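Local coordinates for fibronectin type-III domain-containing protein (Caldanaerobacter subterraneus subsp. tengcongensis, PDB 7JGU) that is of undetermined function but contributes a highly thermostable fibronectin type III-like beta-sandwich domain to a larger bacterial protein, at residues 33-37 against 49-54. Coordinates in Å, arbitrary orientation, origin at the centre of the assembly. Residue numbers count along the deposited sequence, not the author numbering.
Sequences KYYEI and ASTDKL
Residues 34-37 and 49-51 lie on strands 34-41 and 44-51, the C-C' hairpin of a fibronectin type III beta sandwich, with 44-51 at the edge of the four-stranded sheet. The two segments run antiparallel (axes 4.7 Å apart at closest, 162° between directions). Tyr35-Thr51 and Ile37-Ala49 (CA-CA 5.4 Å each) are hydrogen-bonded pairs flanking the non-hydrogen-bonded pair Glu36-Ser50 (CA-CA 4.3 Å).

Tyr35 N donates to Thr51 O (2.8 Å) and Thr51 N to Tyr35 O (2.9 Å). Ile37 N donates to Ala49 O (2.8 Å); Ala49 N to Ile37 O is weak (3.3 Å).

After Thr51 comes an ST turn, Lys53 N donating to Thr51 OG1 (3.0 Å). Lys53 NZ forms a salt bridge with Asp52 OD1 (2.8 Å).

Tyr35, Ile37, Ala49 and Thr51 share the face toward Trp26 and Tyr56, Thr51 only partly buried. Tyr35 (chi1 m) lies along the turn, CD1 3.4 Å from Lys53 O and CE1 3.8 Å from Leu54 CD2 just beyond. Glu36 and Ser50 occupy the other face, Glu36 CG 3.6 Å from Ser50 OG.

Backbone hydrogen bonds therefore fix the register, mostly apolar side chains pack on the buried face, and the charged pair stays on the exposed turn.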
loop_
_atom_site.group_PDB
_atom_site.type_symbol
_atom_site.label_atom_id
_atom_site.label_comp_id
_atom_site.label_asym_id
_atom_site.label_seq_id
_atom_site.Cartn_x
_atom_site.Cartn_y
_atom_site.Cartn_z
ATOM N N LYS A 33 12.360 -8.514 0.892
ATOM C CA LYS A 33 12.861 -8.502 -0.472
ATOM C C LYS A 33 11.927 -7.757 -1.416
ATOM O O LYS A 33 12.377 -7.212 -2.420
ATOM C CB LYS A 33 13.051 -9.933 -0.985
ATOM C CG LYS A 33 14.099 -10.714 -0.230
ATOM C CD LYS A 33 15.478 -10.127 -0.443
ATOM C CE LYS A 33 16.540 -10.928 0.285
ATOM N NZ LYS A 33 16.951 -12.101 -0.512
ATOM N N TYR A 34 10.634 -7.736 -1.114
ATOM C CA TYR A 34 9.691 -6.910 -1.857
ATOM C C TYR A 34 8.469 -6.711 -0.987
ATOM O O TYR A 34 8.360 -7.264 0.107
ATOM C CB TYR A 34 9.359 -7.493 -3.228
ATOM C CG TYR A 34 8.559 -8.761 -3.262
ATOM C CD1 TYR A 34 9.180 -9.998 -3.225
ATOM C CD2 TYR A 34 7.188 -8.732 -3.413
ATOM C CE1 TYR A 34 8.449 -11.162 -3.310
ATOM C CE2 TYR A 34 6.453 -9.892 -3.499
ATOM C CZ TYR A 34 7.084 -11.096 -3.445
ATOM O OH TYR A 34 6.325 -12.247 -3.547
ATOM N N TYR A 35 7.550 -5.895 -1.498
ATOM C CA TYR A 35 6.310 -5.545 -0.839
ATOM C C TYR A 35 5.171 -5.770 -1.818
ATOM O O TYR A 35 5.349 -5.610 -3.027
ATOM C CB TYR A 35 6.324 -4.077 -0.404
ATOM C CG TYR A 35 7.500 -3.711 0.450
ATOM C CD1 TYR A 35 8.695 -3.302 -0.120
ATOM C CD2 TYR A 35 7.438 -3.808 1.822
ATOM C CE1 TYR A 35 9.802 -2.979 0.670
ATOM C CE2 TYR A 35 8.533 -3.485 2.615
ATOM C CZ TYR A 35 9.709 -3.078 2.036
ATOM O OH TYR A 35 10.803 -2.759 2.823
ATOM N N GLU A 36 4.012 -6.132 -1.283
ATOM C CA GLU A 36 2.828 -6.345 -2.098
ATOM C C GLU A 36 1.678 -5.536 -1.531
ATOM O O GLU A 36 1.467 -5.515 -0.319
ATOM C CB GLU A 36 2.455 -7.827 -2.163
ATOM C CG GLU A 36 1.526 -8.188 -3.304
ATOM C CD GLU A 36 1.533 -9.658 -3.654
ATOM O OE1 GLU A 36 2.378 -10.417 -3.129
ATOM O OE2 GLU A 36 0.680 -10.059 -4.466
ATOM N N ILE A 37 0.965 -4.856 -2.413
ATOM C CA ILE A 37 -0.115 -3.959 -2.064
ATOM C C ILE A 37 -1.420 -4.507 -2.595
ATOM O O ILE A 37 -1.505 -4.928 -3.751
ATOM C CB ILE A 37 0.143 -2.584 -2.711
ATOM C CG1 ILE A 37 1.516 -2.045 -2.327
ATOM C CG2 ILE A 37 -0.996 -1.629 -2.398
ATOM C CD1 ILE A 37 1.982 -0.942 -3.267
ATOM N N ALA A 49 -0.283 -4.331 -6.779
ATOM C CA ALA A 49 1.069 -4.259 -7.306
ATOM C C ALA A 49 2.041 -4.900 -6.334
ATOM O O ALA A 49 1.749 -5.041 -5.145
ATOM C CB ALA A 49 1.514 -2.824 -7.562
ATOM N N SER A 50 3.210 -5.267 -6.862
ATOM C CA SER A 50 4.371 -5.658 -6.072
ATOM C C SER A 50 5.512 -4.706 -6.402
ATOM O O SER A 50 5.669 -4.295 -7.547
ATOM C CB SER A 50 4.820 -7.086 -6.406
ATOM O OG SER A 50 3.788 -8.011 -6.128
ATOM N N THR A 51 6.342 -4.381 -5.411
ATOM C CA THR A 51 7.452 -3.470 -5.647
ATOM C C THR A 51 8.572 -3.765 -4.677
ATOM O O THR A 51 8.334 -4.256 -3.579
ATOM C CB THR A 51 7.013 -2.010 -5.522
ATOM O OG1 THR A 51 8.103 -1.134 -5.840
ATOM C CG2 THR A 51 6.545 -1.691 -4.149
ATOM N N ASP A 52 9.782 -3.421 -5.078
ATOM C CA ASP A 52 10.927 -3.439 -4.184
ATOM C C ASP A 52 11.279 -2.048 -3.680
ATOM O O ASP A 52 12.259 -1.883 -2.943
ATOM C CB ASP A 52 12.137 -4.146 -4.816
ATOM C CG ASP A 52 12.678 -3.444 -6.034
ATOM O OD1 ASP A 52 12.142 -2.414 -6.454
ATOM O OD2 ASP A 52 13.681 -3.949 -6.587
ATOM N N LYS A 53 10.472 -1.054 -4.023
ATOM C CA LYS A 53 10.653 0.306 -3.551
ATOM C C LYS A 53 9.874 0.519 -2.253
ATOM O O LYS A 53 9.196 -0.378 -1.750
ATOM C CB LYS A 53 10.184 1.288 -4.621
ATOM C CG LYS A 53 10.806 1.095 -5.972
ATOM C CD LYS A 53 12.318 1.179 -5.932
ATOM C CE LYS A 53 12.904 1.185 -7.343
ATOM N NZ LYS A 53 12.830 -0.157 -7.984
ATOM N N LEU A 54 9.967 1.730 -1.708
ATOM C CA LEU A 54 9.279 2.130 -0.485
ATOM C C LEU A 54 8.121 3.069 -0.753
ATOM O O LEU A 54 7.588 3.668 0.185
ATOM C CB LEU A 54 10.262 2.752 0.494
ATOM C CG LEU A 54 11.460 1.891 0.855
ATOM C CD1 LEU A 54 12.356 2.622 1.860
ATOM C CD2 LEU A 54 11.021 0.560 1.406
#